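Methionine-binding lipoprotein MetQ (Bacillus subtilis subsp. subtilis, PDB 4GOT) probably binds methionine and hands it to the membrane permease of the MetNPQ ABC importer, with a further part in methionine sulfoxide transport. Local coordinates at residues 106-111 with 151-156; 121-126 with 193-198. All blocks are in the same frame, centred on the assembly; numbering follows the deposited sequence. Where two conformers were deposited one is given.

Contact 1: 106-111 with 151-156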
loop_
_atom_site.group_PDB
_atom_site.type_symbol
_atom_site.label_atom_id
_atom_site.label_comp_id
_atom_site.label_asym_id
_atom_site.label_seq_id
_atom_site.Cartn_x
_atom_site.Cartn_y
_atom_site.Cartn_z
ATOM N N ALA A 106 -16.275 8.259 19.460
ATOM C CA ALA A 106 -16.330 7.516 18.209
ATOM C C ALA A 106 -15.166 6.508 18.145
ATOM O O ALA A 106 -14.072 6.762 18.708
ATOM C CB ALA A 106 -16.335 8.459 17.002
ATOM N N THR A 107 -15.458 5.363 17.518
ATOM C CA THR A 107 -14.508 4.242 17.274
ATOM C C THR A 107 -13.938 4.305 15.854
ATOM O O THR A 107 -14.700 4.300 14.844
ATOM C CB THR A 107 -15.160 2.851 17.360
ATOM O OG1 THR A 107 -15.629 2.603 18.682
ATOM C CG2 THR A 107 -14.137 1.748 16.971
ATOM N N ILE A 108 -12.603 4.328 15.799
ATOM C CA ILE A 108 -11.825 4.381 14.559
ATOM C C ILE A 108 -11.204 2.999 14.380
ATOM O O ILE A 108 -10.518 2.516 15.277
ATOM C CB ILE A 108 -10.733 5.478 14.586
ATOM C CG1 ILE A 108 -11.329 6.872 14.879
ATOM C CG2 ILE A 108 -9.988 5.547 13.266
ATOM C CD1 ILE A 108 -12.353 7.356 13.881
ATOM N N ILE A 109 -11.502 2.353 13.246
ATOM C CA ILE A 109 -10.897 1.060 12.900
ATOM C C ILE A 109 -9.642 1.315 12.042
ATOM O O ILE A 109 -9.702 1.574 10.823
ATOM C CB ILE A 109 -11.850 0.099 12.131
ATOM C CG1 ILE A 109 -13.247 0.046 12.785
ATOM C CG2 ILE A 109 -11.229 -1.300 11.966
ATOM C CD1 ILE A 109 -13.292 -0.634 14.136
ATOM N N LEU A 110 -8.517 1.234 12.730
ATOM C CA LEU A 110 -7.182 1.205 12.155
ATOM C C LEU A 110 -6.906 -0.177 11.581
ATOM O O LEU A 110 -7.536 -1.157 11.988
ATOM C CB LEU A 110 -6.157 1.435 13.273
ATOM C CG LEU A 110 -6.238 2.742 14.078
ATOM C CD1 LEU A 110 -5.156 2.725 15.157
ATOM C CD2 LEU A 110 -6.068 3.945 13.142
ATOM N N THR A 111 -5.961 -0.259 10.645
ATOM C CA THR A 111 -5.423 -1.573 10.284
ATOM C C THR A 111 -4.337 -1.867 11.324
ATOM O O THR A 111 -3.854 -0.949 12.024
ATOM C CB THR A 111 -4.934 -1.655 8.804
ATOM O OG1 THR A 111 -3.576 -1.244 8.695
ATOM C CG2 THR A 111 -5.820 -0.823 7.836
ATOM N N LYS A 151 -12.158 14.664 21.004
ATOM C CA LYS A 151 -13.372 13.893 20.795
ATOM C C LYS A 151 -13.261 12.540 21.478
ATOM O O LYS A 151 -14.145 11.711 21.319
ATOM C CB LYS A 151 -13.671 13.688 19.305
ATOM C CG LYS A 151 -13.825 14.956 18.498
ATOM C CD LYS A 151 -14.808 14.807 17.345
ATOM C CE LYS A 151 -15.254 16.176 16.823
ATOM N NZ LYS A 151 -16.668 16.154 16.347
ATOM N N ASN A 152 -12.190 12.308 22.235
ATOM C CA ASN A 152 -11.979 11.014 22.919
ATOM C C ASN A 152 -12.276 9.786 22.047
ATOM O O ASN A 152 -13.028 8.865 22.411
ATOM C CB ASN A 152 -12.761 10.986 24.219
ATOM C CG ASN A 152 -12.261 12.019 25.185
ATOM O OD1 ASN A 152 -12.982 12.930 25.550
ATOM N ND2 ASN A 152 -10.996 11.909 25.565
ATOM N N LEU A 153 -11.636 9.799 20.885
ATOM C CA LEU A 153 -11.757 8.738 19.916
ATOM C C LEU A 153 -11.168 7.491 20.553
ATOM O O LEU A 153 -10.220 7.598 21.337
ATOM C CB LEU A 153 -11.040 9.133 18.604
ATOM C CG LEU A 153 -11.569 10.389 17.891
ATOM C CD1 LEU A 153 -10.723 10.755 16.684
ATOM C CD2 LEU A 153 -13.005 10.160 17.448
ATOM N N GLU A 154 -11.782 6.333 20.267
ATOM C CA GLU A 154 -11.271 5.032 20.665
ATOM C C GLU A 154 -10.814 4.281 19.392
ATOM O O GLU A 154 -11.407 4.463 18.312
ATOM C CB GLU A 154 -12.378 4.280 21.424
ATOM C CG GLU A 154 -12.818 4.992 22.714
ATOM C CD GLU A 154 -14.186 4.553 23.223
ATOM O OE1 GLU A 154 -14.743 3.565 22.695
ATOM O OE2 GLU A 154 -14.709 5.196 24.154
ATOM N N PHE A 155 -9.779 3.450 19.501
ATOM C CA PHE A 155 -9.206 2.809 18.325
ATOM C C PHE A 155 -9.256 1.290 18.448
ATOM O O PHE A 155 -9.010 0.757 19.528
ATOM C CB PHE A 155 -7.769 3.260 18.085
ATOM C CG PHE A 155 -7.604 4.768 18.015
ATOM C CD1 PHE A 155 -7.709 5.441 16.813
ATOM C CD2 PHE A 155 -7.317 5.491 19.144
ATOM C CE1 PHE A 155 -7.552 6.831 16.734
ATOM C CE2 PHE A 155 -7.162 6.882 19.079
ATOM C CZ PHE A 155 -7.285 7.549 17.871
ATOM N N LYS A 156 -9.566 0.628 17.334
ATOM C CA LYS A 156 -9.524 -0.831 17.227
ATOM C C LYS A 156 -8.589 -1.163 16.046
ATOM O O LYS A 156 -8.322 -0.313 15.212
ATOM C CB LYS A 156 -10.927 -1.395 16.938
ATOM C CG LYS A 156 -12.034 -1.058 17.936
ATOM C CD LYS A 156 -12.030 -2.022 19.110
ATOM C CE LYS A 156 -13.311 -1.944 19.950
ATOM N NZ LYS A 156 -14.406 -2.813 19.402
#
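T107, I108 and I109 pair with E154, F155 and K156 as neighbouring parallel strands, their CA atoms 4.8 to 4.9 Å apart. Four backbone hydrogen bonds set the register: E154 N donates to A106 O, I108 N to E154 O, K156 N to I108 O and L110 N to K156 O. The first three are nearly straight, whereas the last bends to 136° at the hydrogen. Packing is tight on the face that carries I108 and F155. There F155 CD1 lies 3.8 Å from I108 CB, and L110 CD1 approaches F155 CB at 4.0 Å, the ring being met obliquely. Helix 117-126, between these strands in the chain, lays M120 on L110 and L124 on F155, which fits a beta-alpha-beta crossover. A106 CB meets L153 CD2 at 3.8 Å. An alanine at L110 would probably open a gap between F155 and M120, although CB would keep its approach to K156 O. On the other face I109 is buried, T107 partly exposed, and E154 and K156 exposed. The base of K156 packs closely, CG 3.6 Å from T107 CG2 and CB 3.7 Å from I109 CD1, before a bend at chi2 (-84°) turns CD and the rest runs off into the open. The chemistry implies a division of labour: main-chain bonds fix the edge strand, and apolar side chains join it to the helix.

Contact 2: 121-126 with 193-198; sequences LAMLEN and AIEVES
This is a small surface contact made by van der Waals packing, with no hydrogen bond across it, where helix 117-126 meets the edge strand 195-196 of the five-stranded sheet. A single side chain does most of the work: M123, modelled as selenomethionine. It reaches out extended as far as SE, then turns at chi3 (78°), which brings CE against the backbone, 3.2 Å from E197 N and 3.5 Å from V196 C. The same methyl lies 3.5 Å from E195 CG, and SE is 4.2 Å from E197 CB, the two side chains crossing at about a right angle. F89, I91 and F176 also touch M123. At the exposed margin N126 ND2 and E195 OE2, 3.8 Å apart, are too distant for a hydrogen bond; the amide and carboxylate planes are turned 51°. Here the strand carries a classic beta bulge, I194 and E195 both facing I91. The carboxylate of E197 points to other partners, a salt bridge to R119 and a hydrogen bond from F89 N. Because R119 belongs to the ligand pocket, E197 is a second-shell residue. The chemistry therefore implies that the methyl of M123 packs against a backbone already hydrogen-bonded to F89, while the charge of E197 probably helps to position R119.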
loop_
_atom_site.group_PDB
_atom_site.type_symbol
_atom_site.label_atom_id
_atom_site.label_comp_id
_atom_site.label_asym_id
_atom_site.label_seq_id
_atom_site.Cartn_x
_atom_site.Cartn_y
_atom_site.Cartn_z
ATOM N N LEU A 121 -2.732 7.913 11.481
ATOM C CA LEU A 121 -2.887 8.983 12.448
ATOM C C LEU A 121 -2.696 10.382 11.830
ATOM O O LEU A 121 -3.307 11.353 12.301
ATOM C CB LEU A 121 -1.940 8.777 13.658
ATOM C CG LEU A 121 -2.203 7.481 14.438
ATOM C CD1 LEU A 121 -1.232 7.420 15.603
ATOM C CD2 LEU A 121 -3.665 7.310 14.884
ATOM N N ALA A 122 -1.880 10.466 10.777
ATOM C CA ALA A 122 -1.546 11.752 10.143
ATOM C C ALA A 122 -2.788 12.283 9.434
ATOM O O ALA A 122 -3.000 13.490 9.393
ATOM C CB ALA A 122 -0.384 11.614 9.162
HETATM N N MSE A 123 -3.599 11.379 8.889
HETATM C CA MSE A 123 -4.884 11.761 8.289
HETATM C C MSE A 123 -5.859 12.326 9.306
HETATM O O MSE A 123 -6.578 13.259 9.002
HETATM C CB MSE A 123 -5.549 10.571 7.594
HETATM C CG MSE A 123 -4.852 10.222 6.307
HETATM SE SE MSE A 123 -5.748 8.826 5.347
HETATM C CE MSE A 123 -7.194 9.916 4.574
ATOM N N LEU A 124 -5.897 11.734 10.498
ATOM C CA LEU A 124 -6.728 12.239 11.566
ATOM C C LEU A 124 -6.182 13.580 12.073
ATOM O O LEU A 124 -6.958 14.435 12.426
ATOM C CB LEU A 124 -6.855 11.272 12.715
ATOM C CG LEU A 124 -7.359 9.844 12.388
ATOM C CD1 LEU A 124 -7.559 9.033 13.669
ATOM C CD2 LEU A 124 -8.652 9.916 11.581
ATOM N N GLU A 125 -4.865 13.763 12.105
ATOM C CA GLU A 125 -4.308 15.021 12.611
ATOM C C GLU A 125 -4.589 16.148 11.601
ATOM O O GLU A 125 -4.947 17.264 11.982
ATOM C CB GLU A 125 -2.807 14.882 12.916
ATOM C CG GLU A 125 -2.172 16.181 13.434
ATOM C CD GLU A 125 -0.696 16.038 13.808
ATOM O OE1 GLU A 125 0.078 15.431 13.012
ATOM O OE2 GLU A 125 -0.321 16.537 14.896
ATOM N N ASN A 126 -4.414 15.836 10.320
ATOM C CA ASN A 126 -4.735 16.751 9.227
ATOM C C ASN A 126 -6.231 17.141 9.207
ATOM O O ASN A 126 -6.554 18.284 8.868
ATOM C CB ASN A 126 -4.338 16.124 7.875
ATOM C CG ASN A 126 -4.805 16.964 6.687
ATOM O OD1 ASN A 126 -4.169 17.956 6.341
ATOM N ND2 ASN A 126 -5.938 16.594 6.084
ATOM N N ALA A 193 -14.838 6.776 -0.551
ATOM C CA ALA A 193 -14.159 7.196 0.701
ATOM C C ALA A 193 -14.687 8.564 1.187
ATOM O O ALA A 193 -15.057 9.383 0.375
ATOM C CB ALA A 193 -12.663 7.255 0.499
ATOM N N ILE A 194 -14.733 8.774 2.506
ATOM C CA ILE A 194 -15.132 10.069 3.111
ATOM C C ILE A 194 -13.937 11.048 3.332
ATOM O O ILE A 194 -14.128 12.257 3.534
ATOM C CB ILE A 194 -15.960 9.879 4.427
ATOM C CG1 ILE A 194 -15.157 9.253 5.582
ATOM C CG2 ILE A 194 -17.231 9.034 4.184
ATOM C CD1 ILE A 194 -15.847 9.468 6.929
ATOM N N GLU A 195 -12.723 10.501 3.285
ATOM C CA GLU A 195 -11.466 11.256 3.359
ATOM C C GLU A 195 -10.405 10.455 2.607
ATOM O O GLU A 195 -10.343 9.233 2.762
ATOM C CB GLU A 195 -11.049 11.445 4.818
ATOM C CG GLU A 195 -9.781 12.280 5.080
ATOM C CD GLU A 195 -10.047 13.760 5.216
ATOM O OE1 GLU A 195 -11.218 14.194 5.058
ATOM O OE2 GLU A 195 -9.062 14.478 5.494
ATOM N N VAL A 196 -9.637 11.147 1.756
ATOM C CA VAL A 196 -8.508 10.603 0.963
ATOM C C VAL A 196 -7.219 11.362 1.343
ATOM O O VAL A 196 -7.226 12.594 1.425
ATOM C CB VAL A 196 -8.759 10.708 -0.585
ATOM C CG1 VAL A 196 -7.673 9.970 -1.369
ATOM C CG2 VAL A 196 -10.140 10.185 -0.969
ATOM N N GLU A 197 -6.152 10.616 1.612
ATOM C CA GLU A 197 -4.781 11.119 1.821
ATOM C C GLU A 197 -4.289 12.091 0.758
ATOM O O GLU A 197 -4.428 11.841 -0.444
ATOM C CB GLU A 197 -3.825 9.929 1.789
ATOM C CG GLU A 197 -2.473 10.165 2.433
ATOM C CD GLU A 197 -1.550 8.950 2.363
ATOM O OE1 GLU A 197 -1.735 8.091 1.458
ATOM O OE2 GLU A 197 -0.614 8.849 3.214
ATOM N N SER A 198 -3.673 13.188 1.206
ATOM C CA SER A 198 -2.968 14.064 0.302
ATOM C C SER A 198 -1.858 13.338 -0.493
ATOM O O SER A 198 -1.118 12.514 0.056
ATOM C CB SER A 198 -2.373 15.223 1.102
ATOM O OG SER A 198 -1.693 16.108 0.240
#

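Overall arrangement
After the first strands of the other sheet and strand 90-92, the chain forms strand 107-111, then helix 117-126, the first partners of contacts 1 and 2 respectively. It goes on to 151-156, which closes contact 1 over 39 intervening residues, and only later to 193-198, which closes contact 2 over 66. The segments alternate, so the two loops cross instead of nesting. Both contacts reach the same five-stranded sheet, at its opposite outermost strands, 154-158 and 195-196, and their centres lie 14 Å apart. Helix 117-126 bridges them: L124 CD1 packs 3.8 Å from F155 CE1 at one edge, and M123 reaches strand 195-196 at the other, so the helix ties together both edges.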